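Local coordinates for tyrosine-protein phosphatase YwqE (Bacillus subtilis, PDB 3QY7) that removes phosphate from tyrosine residues of phosphorylated proteins, working as a manganese-dependent phosphatase built on a PHP-like TIM barrel, at residues I107-D112 against Q120-L125; H152-G157 against L187-A192. All blocks are in the same frame, centred on the assembly; numbering follows the deposited sequence.

Contact 1: residues I107-D112 against Q120-L125; sequences IEFPFD and QLFYDL. With FE (Fe (III) ion), chain B.
Phe122 of the helix meets two residues of the 107-112 segment with the far end of its ring, and it does so while their common neighbour Glu108 points the other way, to iron. The ring's CE1 lies 4.0 Å from Ile107 CG2, and that methyl sits at the ring edge, in its plane. The ring of Phe109 arrives from the opposite direction, and its CE1 and CZ both come within 3.9 Å of Phe122 CZ. Ile107 places CG2 anti to its backbone N (CG1 at chi1 -59°), which brings this methyl to the helix side. The contact is wholly apolar, and the three residues that touch are buried. Across the strand, Glu108 runs extended from a chi1 of -175°, and its OE1 binds the iron at 2.1 Å. Two waters, Glu80 and His136 also bind this ion, while a salt bridge from OE2 to Arg82 should steady the carboxylate. Alternation of side chains along strand 104-108 thus sets metal ligand against hydrophobic core, the strand-to-helix packing of a TIM-barrel beta-alpha-beta unit with its active site at the C-terminal strand ends.

Contact 2: residues H152-G157 against L187-A192; sequences HLVEKG and LIHFVA
Val154 meets both Leu187 and His189, and the three buried residues make the whole of the close packing. Its CB lies 4.0 Å from Leu187 CD2, and its two methyls divide the remaining work. CG1, set anti to the backbone N by a chi1 of 171°, reaches the edge of the His189 imidazole in the ring plane, 3.7 Å from CE1. CG2 instead rests against the main chain, 3.7 Å from Leu187 O. The valine and the histidine approach from opposite directions, and the CG1 methyl abuts the CE1-NE2 edge.

The polar groups beside this apolar patch are satisfied by strand 159-163: Ser160 N donates to His189 ND1, which should restrain the ring's rotation, and Ser160 OG bonds to Leu187 O. Only 138 Å² is buried between the segments, counting both sides, consistent with a single helix residue carrying the contact.

The other side of the helix is looser. His152, Glu155 and Lys156 are exposed, and the helix ends there in a Schellman motif, with Gly157 at a phi of 121° and its N bonded to Val154 O at 2.9 Å. Helix 148-155 turns Val154 toward the approach of strand 190-192, while Leu153 packs on helix 118-127. Strand 159-163 pairs with 190-192, the loop residues Pro242 and Val245 touch Leu187, and Asn227 of helix 219-232 bonds to His189 O.

From the N terminus, contact 1 comes first: strand 104-108 leads through a short loop into helix 118-127, closing a connection of seven intervening residues. The chain then returns through strand 131-135 and helix 141-145 to helix 148-155, where contact 2 opens; it closes 29 residues later, beyond strand 159-163 and two helices. The two are in series, neither nested nor crossed, with centres about 12 Å apart. Leu153 joins them: its CD1 lies 3.8 Å from Phe109 CZ, and its CD2 reaches Phe122 CD2 at 4.1 Å. Helices 118-127 and 148-155 thereby pack together against one parallel sheet, in which strand 104-108 lies beside 131-135, and 190-192 beside 159-163.

Contact 1: residues I107-D112 against Q120-L125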
ATOM      1  N   ILE A 107      -1.834  -0.201   7.316  1.00 11.41           N
ATOM      2  CA  ILE A 107      -1.210  -0.700   8.534  1.00 12.59           C
ATOM      3  C   ILE A 107      -0.157  -1.726   8.147  1.00 12.47           C
ATOM      4  O   ILE A 107      -0.457  -2.680   7.425  1.00 12.93           O
ATOM      5  CB  ILE A 107      -2.274  -1.363   9.444  1.00 13.32           C
ATOM      6  CG1 ILE A 107      -3.386  -0.367   9.809  1.00 14.57           C
ATOM      7  CG2 ILE A 107      -1.632  -1.969  10.717  1.00 14.00           C
ATOM      8  CD1 ILE A 107      -2.933   0.825  10.602  1.00 17.33           C
ATOM      9  N   GLU A 108       1.053  -1.529   8.653  1.00 13.72           N
ATOM     10  CA  GLU A 108       2.187  -2.400   8.364  1.00 14.88           C
ATOM     11  C   GLU A 108       2.580  -3.144   9.628  1.00 15.89           C
ATOM     12  O   GLU A 108       2.780  -2.520  10.666  1.00 16.01           O
ATOM     13  CB  GLU A 108       3.373  -1.560   7.898  1.00 15.64           C
ATOM     14  CG  GLU A 108       4.584  -2.372   7.449  1.00 15.48           C
ATOM     15  CD  GLU A 108       5.886  -1.608   7.563  1.00 16.81           C
ATOM     16  OE1 GLU A 108       6.759  -1.772   6.681  1.00 15.20           O
ATOM     17  OE2 GLU A 108       6.060  -0.830   8.521  1.00 18.91           O
ATOM     18  N   PHE A 109       2.686  -4.467   9.514  1.00 16.59           N
ATOM     19  CA  PHE A 109       3.235  -5.324  10.580  1.00 17.59           C
ATOM     20  C   PHE A 109       4.761  -5.239  10.577  1.00 18.99           C
ATOM     21  O   PHE A 109       5.373  -5.097   9.533  1.00 19.69           O
ATOM     22  CB  PHE A 109       2.825  -6.790  10.366  1.00 16.71           C
ATOM     23  CG  PHE A 109       1.337  -7.041  10.366  1.00 15.23           C
ATOM     24  CD1 PHE A 109       0.476  -6.305  11.186  1.00 14.92           C
ATOM     25  CD2 PHE A 109       0.795  -8.037   9.562  1.00 15.90           C
ATOM     26  CE1 PHE A 109      -0.893  -6.553  11.186  1.00 14.42           C
ATOM     27  CE2 PHE A 109      -0.579  -8.312   9.559  1.00 14.58           C
ATOM     28  CZ  PHE A 109      -1.441  -7.555  10.383  1.00 12.44           C
ATOM     29  N   PRO A 110       5.387  -5.362  11.758  1.00 20.54           N
ATOM     30  CA  PRO A 110       6.824  -5.586  11.764  1.00 21.25           C
ATOM     31  C   PRO A 110       7.164  -6.794  10.894  1.00 22.04           C
ATOM     32  O   PRO A 110       6.357  -7.717  10.775  1.00 22.08           O
ATOM     33  CB  PRO A 110       7.117  -5.889  13.234  1.00 21.29           C
ATOM     34  CG  PRO A 110       5.833  -6.310  13.813  1.00 20.92           C
ATOM     35  CD  PRO A 110       4.802  -5.489  13.098  1.00 20.81           C
ATOM     36  N   PHE A 111       8.350  -6.802  10.293  1.00 23.31           N
ATOM     37  CA  PHE A 111       8.649  -7.784   9.253  1.00 25.05           C
ATOM     38  C   PHE A 111       8.624  -9.247   9.732  1.00 25.34           C
ATOM     39  O   PHE A 111       8.421 -10.158   8.935  1.00 25.42           O
ATOM     40  CB  PHE A 111       9.986  -7.472   8.572  1.00 25.46           C
ATOM     41  CG  PHE A 111      11.166  -8.164   9.202  1.00 28.48           C
ATOM     42  CD1 PHE A 111      11.764  -9.254   8.571  1.00 30.31           C
ATOM     43  CD2 PHE A 111      11.668  -7.738  10.427  1.00 30.56           C
ATOM     44  CE1 PHE A 111      12.860  -9.902   9.142  1.00 31.88           C
ATOM     45  CE2 PHE A 111      12.761  -8.384  11.017  1.00 31.70           C
ATOM     46  CZ  PHE A 111      13.358  -9.467  10.369  1.00 32.19           C
ATOM     47  N   ASP A 112       8.818  -9.451  11.033  1.00 26.37           N
ATOM     48  CA  ASP A 112       9.085 -10.783  11.577  1.00 27.11           C
ATOM     49  C   ASP A 112       7.864 -11.511  12.130  1.00 27.12           C
ATOM     50  O   ASP A 112       7.878 -12.737  12.244  1.00 27.39           O
ATOM     51  CB  ASP A 112      10.174 -10.709  12.657  1.00 27.56           C
ATOM     52  CG  ASP A 112       9.768  -9.847  13.838  1.00 29.15           C
ATOM     53  OD1 ASP A 112       9.402  -8.674  13.627  1.00 30.51           O
ATOM     54  OD2 ASP A 112       9.811 -10.334  14.986  1.00 32.27           O
ATOM     55  N   GLN A 120      -7.900  -7.856  17.120  1.00 24.21           N
ATOM     56  CA  GLN A 120      -8.707  -7.003  17.997  1.00 23.74           C
ATOM     57  C   GLN A 120      -8.736  -5.570  17.465  1.00 23.41           C
ATOM     58  O   GLN A 120      -9.810  -4.968  17.339  1.00 23.23           O
ATOM     59  CB  GLN A 120      -8.183  -7.048  19.449  1.00 24.15           C
ATOM     60  CG  GLN A 120      -9.110  -6.396  20.498  1.00 25.61           C
ATOM     61  CD  GLN A 120     -10.534  -6.945  20.471  1.00 27.17           C
ATOM     62  OE1 GLN A 120     -10.762  -8.152  20.610  1.00 28.11           O
ATOM     63  NE2 GLN A 120     -11.495  -6.060  20.283  1.00 26.43           N
ATOM     64  N   LEU A 121      -7.560  -5.048  17.119  1.00 22.54           N
ATOM     65  CA  LEU A 121      -7.452  -3.703  16.532  1.00 21.66           C
ATOM     66  C   LEU A 121      -8.291  -3.557  15.274  1.00 21.63           C
ATOM     67  O   LEU A 121      -9.008  -2.566  15.108  1.00 21.26           O
ATOM     68  CB  LEU A 121      -5.994  -3.344  16.228  1.00 21.88           C
ATOM     69  CG  LEU A 121      -5.746  -2.016  15.482  1.00 21.38           C
ATOM     70  CD1 LEU A 121      -6.234  -0.822  16.276  1.00 20.52           C
ATOM     71  CD2 LEU A 121      -4.285  -1.886  15.176  1.00 20.96           C
ATOM     72  N   PHE A 122      -8.183  -4.543  14.387  1.00 20.82           N
ATOM     73  CA  PHE A 122      -8.882  -4.511  13.112  1.00 20.81           C
ATOM     74  C   PHE A 122     -10.399  -4.588  13.312  1.00 20.75           C
ATOM     75  O   PHE A 122     -11.177  -3.981  12.556  1.00 20.33           O
ATOM     76  CB  PHE A 122      -8.363  -5.642  12.210  1.00 19.89           C
ATOM     77  CG  PHE A 122      -6.963  -5.403  11.654  1.00 19.27           C
ATOM     78  CD1 PHE A 122      -6.170  -4.342  12.095  1.00 17.61           C
ATOM     79  CD2 PHE A 122      -6.441  -6.268  10.699  1.00 18.92           C
ATOM     80  CE1 PHE A 122      -4.889  -4.121  11.586  1.00 18.42           C
ATOM     81  CE2 PHE A 122      -5.148  -6.064  10.189  1.00 17.05           C
ATOM     82  CZ  PHE A 122      -4.381  -4.996  10.628  1.00 15.24           C
ATOM     83  N   TYR A 123     -10.812  -5.350  14.329  1.00 20.94           N
ATOM     84  CA  TYR A 123     -12.225  -5.456  14.685  1.00 21.55           C
ATOM     85  C   TYR A 123     -12.758  -4.107  15.162  1.00 21.16           C
ATOM     86  O   TYR A 123     -13.829  -3.649  14.727  1.00 21.19           O
ATOM     87  CB  TYR A 123     -12.429  -6.514  15.771  1.00 21.82           C
ATOM     88  CG  TYR A 123     -13.862  -6.601  16.236  1.00 24.48           C
ATOM     89  CD1 TYR A 123     -14.808  -7.331  15.517  1.00 25.59           C
ATOM     90  CD2 TYR A 123     -14.275  -5.932  17.379  1.00 27.41           C
ATOM     91  CE1 TYR A 123     -16.134  -7.403  15.937  1.00 27.49           C
ATOM     92  CE2 TYR A 123     -15.589  -5.993  17.804  1.00 27.94           C
ATOM     93  CZ  TYR A 123     -16.512  -6.727  17.082  1.00 28.05           C
ATOM     94  OH  TYR A 123     -17.821  -6.781  17.519  1.00 30.37           O
ATOM     95  N   ASP A 124     -11.983  -3.479  16.035  1.00 20.54           N
ATOM     96  CA  ASP A 124     -12.302  -2.170  16.573  1.00 20.64           C
ATOM     97  C   ASP A 124     -12.417  -1.142  15.450  1.00 20.46           C
ATOM     98  O   ASP A 124     -13.379  -0.367  15.412  1.00 20.03           O
ATOM     99  CB  ASP A 124     -11.249  -1.748  17.597  1.00 21.11           C
ATOM    100  CG  ASP A 124     -11.284  -2.594  18.868  1.00 22.89           C
ATOM    101  OD1 ASP A 124     -12.292  -3.303  19.111  1.00 25.57           O
ATOM    102  OD2 ASP A 124     -10.303  -2.533  19.632  1.00 24.12           O
ATOM    103  N   LEU A 125     -11.472  -1.160  14.507  1.00 19.62           N
ATOM    104  CA  LEU A 125     -11.498  -0.189  13.408  1.00 18.80           C
ATOM    105  C   LEU A 125     -12.717  -0.354  12.501  1.00 19.35           C
ATOM    106  O   LEU A 125     -13.323   0.634  12.094  1.00 18.87           O
ATOM    107  CB  LEU A 125     -10.177  -0.212  12.609  1.00 18.96           C
ATOM    108  CG  LEU A 125      -8.897   0.220  13.335  1.00 18.52           C
ATOM    109  CD1 LEU A 125      -7.677  -0.119  12.468  1.00 19.02           C
ATOM    110  CD2 LEU A 125      -8.881   1.717  13.709  1.00 17.84           C
TER
HETATM  111 FE    FE B 263       6.509  -1.347   4.629  1.00 14.79          FE
HETATM  112  O   HOH W   1       8.403  -2.451   4.206  1.00 22.49           O
HETATM  113  O   HOH W   2       6.283  -0.633   2.715  1.00 13.34           O

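Contact 2: residues H152-G157 against L187-A192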
ATOM      1  N   HIS A 152      -7.207 -15.588   7.998  1.00 20.83           N
ATOM      2  CA  HIS A 152      -8.143 -15.285   9.082  1.00 20.97           C
ATOM      3  C   HIS A 152      -8.422 -13.793   9.201  1.00 20.27           C
ATOM      4  O   HIS A 152      -9.578 -13.395   9.350  1.00 19.37           O
ATOM      5  CB  HIS A 152      -7.671 -15.867  10.416  1.00 22.16           C
ATOM      6  CG  HIS A 152      -7.871 -17.348  10.524  1.00 24.95           C
ATOM      7  ND1 HIS A 152      -9.116 -17.942  10.439  1.00 27.35           N
ATOM      8  CD2 HIS A 152      -6.983 -18.357  10.685  1.00 27.61           C
ATOM      9  CE1 HIS A 152      -8.982 -19.251  10.553  1.00 28.60           C
ATOM     10  NE2 HIS A 152      -7.699 -19.529  10.698  1.00 28.53           N
ATOM     11  N   LEU A 153      -7.375 -12.974   9.106  1.00 19.34           N
ATOM     12  CA  LEU A 153      -7.543 -11.513   9.205  1.00 19.42           C
ATOM     13  C   LEU A 153      -8.428 -10.986   8.077  1.00 19.47           C
ATOM     14  O   LEU A 153      -9.281 -10.129   8.302  1.00 19.00           O
ATOM     15  CB  LEU A 153      -6.189 -10.794   9.232  1.00 19.32           C
ATOM     16  CG  LEU A 153      -5.302 -10.971  10.475  1.00 20.60           C
ATOM     17  CD1 LEU A 153      -3.885 -10.522  10.211  1.00 22.11           C
ATOM     18  CD2 LEU A 153      -5.900 -10.253  11.691  1.00 22.81           C
ATOM     19  N   VAL A 154      -8.233 -11.511   6.869  1.00 18.99           N
ATOM     20  CA  VAL A 154      -9.049 -11.140   5.718  1.00 19.02           C
ATOM     21  C   VAL A 154     -10.485 -11.668   5.829  1.00 18.75           C
ATOM     22  O   VAL A 154     -11.437 -10.948   5.563  1.00 19.70           O
ATOM     23  CB  VAL A 154      -8.378 -11.561   4.384  1.00 18.25           C
ATOM     24  CG1 VAL A 154      -9.344 -11.377   3.201  1.00 18.66           C
ATOM     25  CG2 VAL A 154      -7.099 -10.755   4.170  1.00 18.75           C
ATOM     26  N   GLU A 155     -10.638 -12.931   6.225  1.00 19.17           N
ATOM     27  CA  GLU A 155     -11.962 -13.474   6.523  1.00 19.33           C
ATOM     28  C   GLU A 155     -12.702 -12.576   7.538  1.00 18.75           C
ATOM     29  O   GLU A 155     -13.916 -12.376   7.432  1.00 18.31           O
ATOM     30  CB  GLU A 155     -11.830 -14.903   7.049  1.00 19.62           C
ATOM     31  CG  GLU A 155     -13.125 -15.653   7.163  1.00 23.17           C
ATOM     32  CD  GLU A 155     -13.856 -15.346   8.462  1.00 27.25           C
ATOM     33  OE1 GLU A 155     -15.105 -15.401   8.462  1.00 31.20           O
ATOM     34  OE2 GLU A 155     -13.178 -15.049   9.473  1.00 28.61           O
ATOM     35  N   LYS A 156     -11.955 -12.028   8.489  1.00 18.42           N
ATOM     36  CA  LYS A 156     -12.529 -11.154   9.529  1.00 17.72           C
ATOM     37  C   LYS A 156     -12.716  -9.691   9.111  1.00 17.20           C
ATOM     38  O   LYS A 156     -13.163  -8.869   9.919  1.00 17.01           O
ATOM     39  CB  LYS A 156     -11.710 -11.230  10.822  1.00 17.97           C
ATOM     40  CG  LYS A 156     -11.836 -12.564  11.603  1.00 20.18           C
ATOM     41  CD  LYS A 156     -13.277 -12.810  12.023  1.00 24.51           C
ATOM     42  CE  LYS A 156     -13.352 -13.692  13.264  1.00 26.60           C
ATOM     43  NZ  LYS A 156     -14.742 -13.678  13.813  1.00 28.31           N
ATOM     44  N   GLY A 157     -12.350  -9.363   7.872  1.00 16.60           N
ATOM     45  CA  GLY A 157     -12.699  -8.063   7.296  1.00 15.47           C
ATOM     46  C   GLY A 157     -11.553  -7.173   6.846  1.00 15.20           C
ATOM     47  O   GLY A 157     -11.789  -6.125   6.246  1.00 15.69           O
ATOM     48  N   LEU A 187      -6.851 -13.259  -1.166  1.00 15.75           N
ATOM     49  CA  LEU A 187      -6.440 -12.577   0.056  1.00 15.55           C
ATOM     50  C   LEU A 187      -5.852 -11.196  -0.182  1.00 14.54           C
ATOM     51  O   LEU A 187      -5.546 -10.478   0.770  1.00 15.27           O
ATOM     52  CB  LEU A 187      -5.437 -13.437   0.832  1.00 16.60           C
ATOM     53  CG  LEU A 187      -5.937 -14.798   1.314  1.00 17.74           C
ATOM     54  CD1 LEU A 187      -4.840 -15.404   2.164  1.00 19.24           C
ATOM     55  CD2 LEU A 187      -7.249 -14.700   2.109  1.00 19.68           C
ATOM     56  N   ILE A 188      -5.693 -10.851  -1.457  1.00 13.39           N
ATOM     57  CA  ILE A 188      -5.111  -9.583  -1.888  1.00 12.59           C
ATOM     58  C   ILE A 188      -6.197  -8.756  -2.576  1.00 12.02           C
ATOM     59  O   ILE A 188      -6.956  -9.282  -3.384  1.00 13.31           O
ATOM     60  CB  ILE A 188      -3.971  -9.845  -2.911  1.00 12.08           C
ATOM     61  CG1 ILE A 188      -2.867 -10.724  -2.300  1.00 12.11           C
ATOM     62  CG2 ILE A 188      -3.406  -8.538  -3.504  1.00 11.60           C
ATOM     63  CD1 ILE A 188      -2.183 -10.209  -1.011  1.00 11.39           C
ATOM     64  N   HIS A 189      -6.230  -7.457  -2.270  1.00 11.77           N
ATOM     65  CA  HIS A 189      -7.267  -6.566  -2.800  1.00 11.33           C
ATOM     66  C   HIS A 189      -6.731  -5.405  -3.621  1.00 11.33           C
ATOM     67  O   HIS A 189      -7.495  -4.796  -4.358  1.00 11.61           O
ATOM     68  CB  HIS A 189      -8.164  -6.097  -1.663  1.00 11.57           C
ATOM     69  CG  HIS A 189      -8.679  -7.244  -0.851  1.00 12.71           C
ATOM     70  ND1 HIS A 189      -7.993  -7.737   0.237  1.00 12.12           N
ATOM     71  CD2 HIS A 189      -9.743  -8.058  -1.031  1.00 14.34           C
ATOM     72  CE1 HIS A 189      -8.641  -8.782   0.722  1.00 12.17           C
ATOM     73  NE2 HIS A 189      -9.705  -9.002  -0.031  1.00 13.35           N
ATOM     74  N   PHE A 190      -5.434  -5.127  -3.502  1.00 11.51           N
ATOM     75  CA  PHE A 190      -4.768  -4.022  -4.208  1.00 10.62           C
ATOM     76  C   PHE A 190      -3.369  -4.458  -4.640  1.00 11.13           C
ATOM     77  O   PHE A 190      -2.745  -5.308  -3.986  1.00 11.74           O
ATOM     78  CB  PHE A 190      -4.562  -2.800  -3.291  1.00 10.83           C
ATOM     79  CG  PHE A 190      -5.790  -2.336  -2.570  1.00 10.66           C
ATOM     80  CD1 PHE A 190      -6.700  -1.477  -3.190  1.00 11.67           C
ATOM     81  CD2 PHE A 190      -6.004  -2.704  -1.243  1.00 10.72           C
ATOM     82  CE1 PHE A 190      -7.826  -1.022  -2.511  1.00  9.98           C
ATOM     83  CE2 PHE A 190      -7.136  -2.241  -0.546  1.00 10.83           C
ATOM     84  CZ  PHE A 190      -8.040  -1.401  -1.173  1.00 11.42           C
ATOM     85  N   VAL A 191      -2.866  -3.861  -5.719  1.00 10.47           N
ATOM     86  CA  VAL A 191      -1.463  -3.976  -6.079  1.00 11.21           C
ATOM     87  C   VAL A 191      -0.903  -2.555  -6.083  1.00 10.75           C
ATOM     88  O   VAL A 191      -1.543  -1.627  -6.614  1.00 11.08           O
ATOM     89  CB  VAL A 191      -1.278  -4.616  -7.476  1.00 11.49           C
ATOM     90  CG1 VAL A 191       0.193  -4.913  -7.720  1.00 11.92           C
ATOM     91  CG2 VAL A 191      -2.136  -5.878  -7.630  1.00 13.67           C
ATOM     92  N   ALA A 192       0.247  -2.359  -5.455  1.00 10.82           N
ATOM     93  CA  ALA A 192       0.824  -1.027  -5.368  1.00 10.69           C
ATOM     94  C   ALA A 192       2.342  -1.089  -5.383  1.00 10.57           C
ATOM     95  O   ALA A 192       2.935  -2.128  -5.072  1.00 11.02           O
ATOM     96  CB  ALA A 192       0.309  -0.278  -4.101  1.00 11.06           C
TER